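PDB 5Z06: Exo beta-1,2-glucooligosaccharide sophorohydrolase (non-reducing end) from Parabacteroides distasonis ATCC 8503, which hydrolyses linear beta-1,2-glucan and beta-1,2-glucooligosaccharides of four or more units, releasing sophorose from the non-reducing end. Local coordinates for residues Y470-M475 with N685-H690; F535-S540 with Q561-I566; H547-K552 with K695-I700. All coordinates share one frame; numbering follows the deposited sequence.

Interaction 1 of 3, residues Y470-M475 with N685-H690; sequences YMLAIM and NLFMSH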
# COMPACT_ATOMS: atom_id res chain seq x y z
N TYR A 470 -17.45 -18.15 -3.11
CA TYR A 470 -18.32 -19.29 -3.41
C TYR A 470 -17.93 -20.51 -2.62
O TYR A 470 -18.78 -21.21 -2.11
CB TYR A 470 -18.33 -19.61 -4.90
CG TYR A 470 -19.23 -18.69 -5.66
CD1 TYR A 470 -18.76 -17.49 -6.17
CD2 TYR A 470 -20.57 -19.02 -5.84
CE1 TYR A 470 -19.59 -16.67 -6.88
CE2 TYR A 470 -21.41 -18.18 -6.54
CZ TYR A 470 -20.92 -17.01 -7.05
OH TYR A 470 -21.77 -16.19 -7.73
N MET A 471 -16.63 -20.74 -2.49
CA MET A 471 -16.16 -21.88 -1.73
C MET A 471 -16.73 -21.80 -0.33
O MET A 471 -17.38 -22.74 0.11
CB MET A 471 -14.65 -21.92 -1.67
CG MET A 471 -14.01 -22.22 -3.00
SD MET A 471 -14.11 -23.97 -3.39
CE MET A 471 -14.33 -23.77 -5.14
N LEU A 472 -16.51 -20.68 0.33
CA LEU A 472 -16.90 -20.56 1.73
C LEU A 472 -18.39 -20.56 1.88
O LEU A 472 -18.91 -21.17 2.82
CB LEU A 472 -16.26 -19.37 2.41
CG LEU A 472 -14.76 -19.59 2.64
CD1 LEU A 472 -14.08 -18.29 3.04
CD2 LEU A 472 -14.51 -20.62 3.73
N ALA A 473 -19.09 -19.92 0.94
CA ALA A 473 -20.54 -19.94 0.92
C ALA A 473 -21.08 -21.36 0.91
O ALA A 473 -22.01 -21.64 1.61
CB ALA A 473 -21.08 -19.15 -0.26
N ILE A 474 -20.45 -22.22 0.12
CA ILE A 474 -20.82 -23.62 -0.02
C ILE A 474 -20.35 -24.47 1.19
O ILE A 474 -20.93 -25.52 1.51
CB ILE A 474 -20.20 -24.15 -1.35
CG1 ILE A 474 -20.84 -23.44 -2.55
CG2 ILE A 474 -20.37 -25.67 -1.52
CD1 ILE A 474 -20.05 -23.56 -3.84
N MET A 475 -19.28 -24.03 1.85
CA MET A 475 -18.77 -24.73 3.04
C MET A 475 -19.50 -24.34 4.29
O MET A 475 -19.41 -25.04 5.28
CB MET A 475 -17.30 -24.42 3.23
CG MET A 475 -16.43 -24.89 2.07
SD MET A 475 -14.90 -23.93 1.99
CE MET A 475 -14.09 -24.82 0.66
N ASN A 685 -2.37 -26.21 4.30
CA ASN A 685 -2.63 -27.41 5.09
C ASN A 685 -3.60 -27.09 6.22
O ASN A 685 -4.52 -27.87 6.46
CB ASN A 685 -1.34 -28.04 5.60
CG ASN A 685 -0.50 -28.61 4.47
OD1 ASN A 685 -0.99 -28.76 3.34
ND2 ASN A 685 0.75 -28.91 4.75
N LEU A 686 -3.46 -25.92 6.83
CA LEU A 686 -4.36 -25.53 7.89
C LEU A 686 -5.79 -25.41 7.37
O LEU A 686 -6.69 -26.14 7.79
CB LEU A 686 -3.91 -24.21 8.51
CG LEU A 686 -2.68 -24.32 9.40
CD1 LEU A 686 -2.16 -22.93 9.67
CD2 LEU A 686 -2.98 -25.07 10.70
N PHE A 687 -5.96 -24.53 6.39
CA PHE A 687 -7.27 -24.29 5.82
C PHE A 687 -7.92 -25.56 5.32
O PHE A 687 -9.08 -25.79 5.58
CB PHE A 687 -7.17 -23.32 4.68
CG PHE A 687 -8.51 -22.92 4.13
CD1 PHE A 687 -9.35 -22.07 4.84
CD2 PHE A 687 -8.96 -23.42 2.92
CE1 PHE A 687 -10.58 -21.70 4.35
CE2 PHE A 687 -10.20 -23.06 2.41
CZ PHE A 687 -11.01 -22.19 3.13
N MET A 688 -7.16 -26.36 4.57
CA MET A 688 -7.67 -27.56 3.94
C MET A 688 -8.02 -28.68 4.91
O MET A 688 -8.72 -29.59 4.53
CB MET A 688 -6.70 -28.07 2.87
CG MET A 688 -6.52 -27.13 1.68
SD MET A 688 -8.03 -26.70 0.80
CE MET A 688 -8.50 -28.33 0.20
N SER A 689 -7.51 -28.62 6.15
CA SER A 689 -7.89 -29.56 7.20
C SER A 689 -9.20 -29.23 7.86
O SER A 689 -9.66 -30.01 8.70
CB SER A 689 -6.82 -29.64 8.30
OG SER A 689 -6.82 -28.46 9.07
N HIS A 690 -9.78 -28.07 7.55
CA HIS A 690 -11.00 -27.67 8.23
C HIS A 690 -12.17 -28.54 7.74
O HIS A 690 -12.33 -28.74 6.54
CB HIS A 690 -11.31 -26.20 8.05
CG HIS A 690 -12.41 -25.71 8.93
ND1 HIS A 690 -13.73 -26.01 8.70
CD2 HIS A 690 -12.39 -24.95 10.05
CE1 HIS A 690 -14.48 -25.45 9.64
NE2 HIS A 690 -13.69 -24.79 10.47
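Leu472 holds CG opposite its own carbonyl carbon (chi1 -72°) and Phe687 holds CG opposite its own backbone N (chi1 -174°); together these torsions bring the CD2 branch of the leucine to the far end of the phenylalanine ring. The contact joins helix 467-475 to helix 682-688 in the Glycoamylase-like region, whose six-hairpin clan is built as an (alpha/alpha)6 toroid. The evidence for side-chain bridging is the backbone separation: the CA atoms of Leu472 and Phe687 stand 11.1 Å apart, yet Leu472 CD2 lies 3.9 Å from Phe687 CZ and 4.1 Å from its CE1. CD2 meets the ring at its edge, close to the ring plane, so the methyl abuts the rim instead of lying over a face.

Met475, one helical turn after Leu472, makes a looser second contact, its SD reaching 4.4 Å from Phe687 CZ. No hydrogen bond crosses between the segments, and the 97 Å² buried belongs almost wholly to these three buried residues. Val693 of helix 691-702 touches both Met475 and Phe687, and Thr404 of helix 392-408 touches Phe687, so the ring is packed by more than the leucine.

Three residues on from the phenylalanine, His690 takes the N-cap position of helix 691-702, its ND1 accepting a weak hydrogen bond from Asp692 N. One residue before the phenylalanine, Leu686 O receives two donors, Ser689 N and Ser689 OG, the hydroxyl at 2.7 Å, in the carbonyl plane and on a lone pair, with a C=O...OG angle of 136°.

Interaction 2 of 3, residues F535-S540 with Q561-I566; sequences FFIHYS and QKMAKI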
# COMPACT_ATOMS: atom_id res chain seq x y z
N PHE A 535 -3.38 -10.79 -8.80
CA PHE A 535 -3.89 -11.07 -7.45
C PHE A 535 -5.06 -12.04 -7.45
O PHE A 535 -5.37 -12.63 -6.41
CB PHE A 535 -4.23 -9.80 -6.69
CG PHE A 535 -5.57 -9.21 -7.02
CD1 PHE A 535 -6.70 -9.62 -6.33
CD2 PHE A 535 -5.70 -8.22 -7.97
CE1 PHE A 535 -7.95 -9.07 -6.59
CE2 PHE A 535 -6.95 -7.66 -8.25
CZ PHE A 535 -8.07 -8.08 -7.55
N PHE A 536 -5.69 -12.22 -8.60
CA PHE A 536 -6.69 -13.26 -8.79
C PHE A 536 -6.21 -14.66 -8.39
O PHE A 536 -7.00 -15.45 -7.85
CB PHE A 536 -7.20 -13.25 -10.23
CG PHE A 536 -8.11 -12.09 -10.57
CD1 PHE A 536 -8.31 -11.00 -9.72
CD2 PHE A 536 -8.75 -12.10 -11.79
CE1 PHE A 536 -9.15 -9.97 -10.09
CE2 PHE A 536 -9.60 -11.08 -12.15
CZ PHE A 536 -9.81 -10.01 -11.29
N ILE A 537 -4.94 -14.98 -8.65
CA ILE A 537 -4.40 -16.27 -8.23
C ILE A 537 -3.83 -16.31 -6.79
O ILE A 537 -3.24 -17.29 -6.38
CB ILE A 537 -3.37 -16.82 -9.25
CG1 ILE A 537 -2.09 -15.96 -9.29
CG2 ILE A 537 -4.02 -16.90 -10.61
CD1 ILE A 537 -0.92 -16.69 -9.86
N HIS A 538 -4.03 -15.24 -6.04
CA HIS A 538 -3.51 -15.11 -4.70
C HIS A 538 -4.63 -15.24 -3.69
O HIS A 538 -4.66 -16.21 -2.94
CB HIS A 538 -2.80 -13.77 -4.52
CG HIS A 538 -1.62 -13.60 -5.42
ND1 HIS A 538 -1.13 -12.36 -5.77
CD2 HIS A 538 -0.86 -14.52 -6.07
CE1 HIS A 538 -0.13 -12.52 -6.63
NE2 HIS A 538 0.07 -13.82 -6.81
N TYR A 539 -5.56 -14.28 -3.71
CA TYR A 539 -6.45 -14.06 -2.57
C TYR A 539 -7.30 -15.26 -2.22
O TYR A 539 -7.39 -15.62 -1.06
CB TYR A 539 -7.37 -12.88 -2.83
CG TYR A 539 -6.71 -11.53 -2.95
CD1 TYR A 539 -5.36 -11.33 -2.73
CD2 TYR A 539 -7.49 -10.42 -3.23
CE1 TYR A 539 -4.81 -10.07 -2.84
CE2 TYR A 539 -6.95 -9.16 -3.32
CZ TYR A 539 -5.61 -8.99 -3.14
OH TYR A 539 -5.08 -7.72 -3.24
N SER A 540 -7.91 -15.89 -3.22
CA SER A 540 -8.73 -17.08 -3.00
C SER A 540 -7.91 -18.35 -2.77
O SER A 540 -8.49 -19.43 -2.58
CB SER A 540 -9.71 -17.33 -4.16
OG SER A 540 -10.81 -16.47 -4.07
N GLN A 561 -1.11 -21.27 -12.06
CA GLN A 561 0.32 -21.23 -12.37
C GLN A 561 0.54 -20.72 -13.79
O GLN A 561 1.46 -19.95 -14.03
CB GLN A 561 0.95 -22.59 -12.17
CG GLN A 561 2.43 -22.68 -12.50
CD GLN A 561 2.93 -24.09 -12.40
OE1 GLN A 561 2.40 -24.99 -13.05
NE2 GLN A 561 3.95 -24.30 -11.57
N LYS A 562 -0.31 -21.16 -14.71
CA LYS A 562 -0.28 -20.64 -16.06
C LYS A 562 -0.46 -19.15 -16.11
O LYS A 562 0.23 -18.48 -16.87
CB LYS A 562 -1.34 -21.30 -16.92
CG LYS A 562 -0.91 -22.66 -17.41
CD LYS A 562 -2.06 -23.34 -18.09
CE LYS A 562 -1.70 -24.75 -18.49
NZ LYS A 562 -2.92 -25.35 -19.07
N MET A 563 -1.41 -18.63 -15.32
CA MET A 563 -1.58 -17.19 -15.23
C MET A 563 -0.30 -16.48 -14.77
O MET A 563 0.09 -15.47 -15.35
CB MET A 563 -2.77 -16.84 -14.36
CG MET A 563 -4.07 -17.30 -14.99
SD MET A 563 -5.47 -16.95 -13.92
CE MET A 563 -6.82 -17.48 -14.97
N ALA A 564 0.36 -17.01 -13.75
CA ALA A 564 1.60 -16.43 -13.29
C ALA A 564 2.64 -16.42 -14.39
O ALA A 564 3.26 -15.40 -14.66
CB ALA A 564 2.12 -17.16 -12.07
N LYS A 565 2.81 -17.57 -15.05
CA LYS A 565 3.79 -17.66 -16.13
C LYS A 565 3.48 -16.74 -17.29
O LYS A 565 4.39 -16.21 -17.89
CB LYS A 565 3.87 -19.08 -16.64
CG LYS A 565 4.63 -20.00 -15.70
CD LYS A 565 4.36 -21.45 -16.06
CE LYS A 565 5.57 -22.16 -16.62
NZ LYS A 565 5.13 -23.42 -17.27
N ILE A 566 2.20 -16.62 -17.62
CA ILE A 566 1.73 -15.76 -18.68
C ILE A 566 2.09 -14.33 -18.35
O ILE A 566 2.57 -13.59 -19.19
CB ILE A 566 0.19 -15.88 -18.85
CG1 ILE A 566 -0.18 -17.14 -19.66
CG2 ILE A 566 -0.40 -14.66 -19.54
CD1 ILE A 566 -1.61 -17.60 -19.50
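Phe535 O is gripped by two backbone donors, His538 N at 3.0 Å and Tyr539 N at 3.2 Å, and both bonds close the short bend from which Ile537 reaches Met563 and Ala564. The bend belongs to the long connection between strand 522-523 and helix 556-573, within the Glycoamylase-like region of the six-hairpin clan, and it packs back against the helix that follows it in the chain.

Ile537 carries the contact with two branches. Its CG1 stands between the backbone N and the carbonyl carbon (chi1 68°), which leaves CG2 opposite the carbonyl carbon, and the two branches thereby spread to different helix residues. CG2 lies 3.6 Å from Met563 SD and 4.0 Å from Met563 CB, alongside the methionine chain, which is extended beyond CG; the two side chains slide past one another in opposite directions. The other branch ends in CD1, 3.8 Å from Ala564 CB and 4.1 Å from Ala564 N, so the isoleucine spans two successive helix residues. A CA separation of 7.6 Å between Ile537 and Met563 fits such close apolar packing, and no hydrogen bond joins the segments.

Trp463 touches Met563 and meets the ring of Phe536, while Thr623 touches Ala564. On the outer side of the helix, Lys565 NZ forms a salt bridge with Glu522 OE2, tying helix 556-573 to strand 522-523, whereas the side of the helix carrying Met563 and Ala564 takes the isoleucine. Within the bend, the rings of neighbouring Phe535 and Phe536 meet unequally: Phe535 CD1 lies in plane at the Phe536 edge, while Phe536 CD1 sits 3.6 Å above the Phe535 plane, displaced toward the rim.

Interaction 3 of 3, residues H547-K552 with K695-I700; sequences HKFTDK and KGIQKI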
# COMPACT_ATOMS: atom_id res chain seq x y z
N HIS A 547 -3.85 -26.69 -5.65
CA HIS A 547 -3.47 -28.07 -5.97
C HIS A 547 -4.63 -29.03 -5.67
O HIS A 547 -4.71 -30.08 -6.27
CB HIS A 547 -2.31 -28.58 -5.10
CG HIS A 547 -1.00 -27.86 -5.27
ND1 HIS A 547 -0.12 -28.16 -6.29
CD2 HIS A 547 -0.38 -26.92 -4.51
CE1 HIS A 547 0.97 -27.41 -6.17
NE2 HIS A 547 0.83 -26.64 -5.10
N LYS A 548 -5.48 -28.71 -4.71
CA LYS A 548 -6.46 -29.66 -4.19
C LYS A 548 -7.86 -29.23 -4.51
O LYS A 548 -8.80 -29.63 -3.84
CB LYS A 548 -6.30 -29.82 -2.69
CG LYS A 548 -4.94 -30.39 -2.30
CD LYS A 548 -4.81 -30.36 -0.79
CE LYS A 548 -3.56 -31.05 -0.29
NZ LYS A 548 -3.64 -31.00 1.21
N PHE A 549 -8.00 -28.40 -5.53
CA PHE A 549 -9.29 -28.11 -6.05
C PHE A 549 -9.24 -28.15 -7.54
O PHE A 549 -8.43 -27.45 -8.17
CB PHE A 549 -9.86 -26.79 -5.59
CG PHE A 549 -11.19 -26.52 -6.19
CD1 PHE A 549 -12.25 -27.38 -5.93
CD2 PHE A 549 -11.39 -25.45 -7.03
CE1 PHE A 549 -13.49 -27.18 -6.51
CE2 PHE A 549 -12.63 -25.24 -7.61
CZ PHE A 549 -13.69 -26.11 -7.35
N THR A 550 -10.12 -28.99 -8.06
CA THR A 550 -10.27 -29.23 -9.46
C THR A 550 -11.75 -29.25 -9.72
O THR A 550 -12.46 -30.01 -9.11
CB THR A 550 -9.64 -30.59 -9.79
OG1 THR A 550 -8.33 -30.60 -9.26
CG2 THR A 550 -9.58 -30.82 -11.28
N ASP A 551 -12.21 -28.36 -10.59
CA ASP A 551 -13.61 -28.36 -11.04
C ASP A 551 -13.68 -29.13 -12.37
O ASP A 551 -12.71 -29.81 -12.75
CB ASP A 551 -14.17 -26.92 -11.11
CG ASP A 551 -13.51 -26.04 -12.17
OD1 ASP A 551 -12.79 -26.50 -13.07
OD2 ASP A 551 -13.74 -24.84 -12.09
N LYS A 552 -14.81 -29.05 -13.08
CA LYS A 552 -14.94 -29.80 -14.33
C LYS A 552 -14.02 -29.30 -15.46
O LYS A 552 -13.72 -30.04 -16.38
CB LYS A 552 -16.41 -29.88 -14.75
CG LYS A 552 -17.02 -28.64 -15.38
CD LYS A 552 -18.57 -28.68 -15.30
CE LYS A 552 -19.29 -28.18 -16.55
NZ LYS A 552 -19.50 -29.28 -17.54
N LYS A 695 -15.70 -30.76 3.37
CA LYS A 695 -17.06 -31.07 2.89
C LYS A 695 -17.46 -30.27 1.65
O LYS A 695 -18.04 -30.82 0.74
CB LYS A 695 -18.14 -30.88 3.97
CG LYS A 695 -18.58 -32.18 4.63
CD LYS A 695 -17.45 -32.78 5.48
CE LYS A 695 -17.92 -33.81 6.51
NZ LYS A 695 -17.28 -33.58 7.84
N GLY A 696 -17.16 -28.98 1.65
CA GLY A 696 -17.57 -28.11 0.55
C GLY A 696 -16.85 -28.48 -0.73
O GLY A 696 -17.47 -28.51 -1.80
N ILE A 697 -15.56 -28.77 -0.61
CA ILE A 697 -14.74 -29.20 -1.74
C ILE A 697 -15.28 -30.50 -2.31
O ILE A 697 -15.43 -30.62 -3.53
CB ILE A 697 -13.26 -29.41 -1.31
CG1 ILE A 697 -12.60 -28.08 -0.94
CG2 ILE A 697 -12.46 -30.14 -2.39
CD1 ILE A 697 -12.25 -27.17 -2.09
N GLN A 698 -15.54 -31.46 -1.42
CA GLN A 698 -16.14 -32.74 -1.83
C GLN A 698 -17.39 -32.48 -2.63
O GLN A 698 -17.56 -33.00 -3.73
CB GLN A 698 -16.51 -33.62 -0.63
CG GLN A 698 -15.36 -34.32 0.06
CD GLN A 698 -15.80 -35.06 1.33
OE1 GLN A 698 -17.01 -35.26 1.59
NE2 GLN A 698 -14.83 -35.48 2.14
N LYS A 699 -18.27 -31.67 -2.06
CA LYS A 699 -19.55 -31.37 -2.70
C LYS A 699 -19.36 -30.75 -4.07
O LYS A 699 -20.08 -31.10 -4.99
CB LYS A 699 -20.39 -30.43 -1.85
CG LYS A 699 -20.98 -31.06 -0.61
CD LYS A 699 -21.75 -30.01 0.17
CE LYS A 699 -22.31 -30.59 1.45
NZ LYS A 699 -23.03 -29.50 2.15
N ILE A 700 -18.40 -29.84 -4.20
CA ILE A 700 -18.24 -29.15 -5.48
C ILE A 700 -17.67 -30.12 -6.48
O ILE A 700 -18.16 -30.20 -7.60
CB ILE A 700 -17.37 -27.88 -5.38
CG1 ILE A 700 -18.07 -26.82 -4.53
CG2 ILE A 700 -17.12 -27.31 -6.77
CD1 ILE A 700 -17.14 -25.77 -3.97
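Lys548 contributes backbone to the contact: its O lies 4.0 Å from Ile697 CG2, a van der Waals approach, while its side-chain end leads away from helix 691-702, and the side chain touches Asn685 and Met688 of helix 682-688. Phe549 follows and carries most of the segment's contact. Its CG is set opposite the backbone N (chi1 178°), which swings the ring against two isoleucines one turn apart on the helix. Phe549 CD1 is 3.8 Å from Ile697 CD1, approached obliquely. Further along the ring, Phe549 CE1 is 3.6 Å from Ile700 CG2 and CZ is 3.7 Å from the same methyl, which sits at the ring edge with the two side chains nearly perpendicular. Thr550 points away, but its backbone N bonds to Gln701 OE1 just beyond the segment. Asp551 OD1 accepts from Tyr553 N, forming an Asx turn, and also from Thr554 N; OD2 bonds the hydroxyls of Tyr486 and Tyr556. The contact thus joins the Glycoamylase-like region's loop between strand 522-523 and helix 556-573, extended only through 549-551 here, to the last modelled helix, 691-702, with Met467 and Met471 of helix 467-475 against Phe549, and Tyr486 of helix 485-490 against Ile700.

All three are mainly apolar side-chain contacts without hydrogen bonds between the paired segments; interaction 3 also brings a backbone carbonyl oxygen against a methyl. Interaction 1 is helix to helix and smallest at 97 Å²; interactions 2 and 3 each set a loop segment on a helix, with 152 and 181 Å². The touching residues of interactions 1 and 2 are all buried; interaction 3 alone adds an exposed one, Lys548. Interactions 1 and 3 form one continuous cluster, their centres 10 Å apart, joined where Met471 SD lies 3.6 Å from Ile700 CD1 and Met475 CG lies 3.7 Å from Gly696 CA. Interaction 2 stands apart, its centre 19 Å from that of interaction 1, although its loop also supplies 547-552.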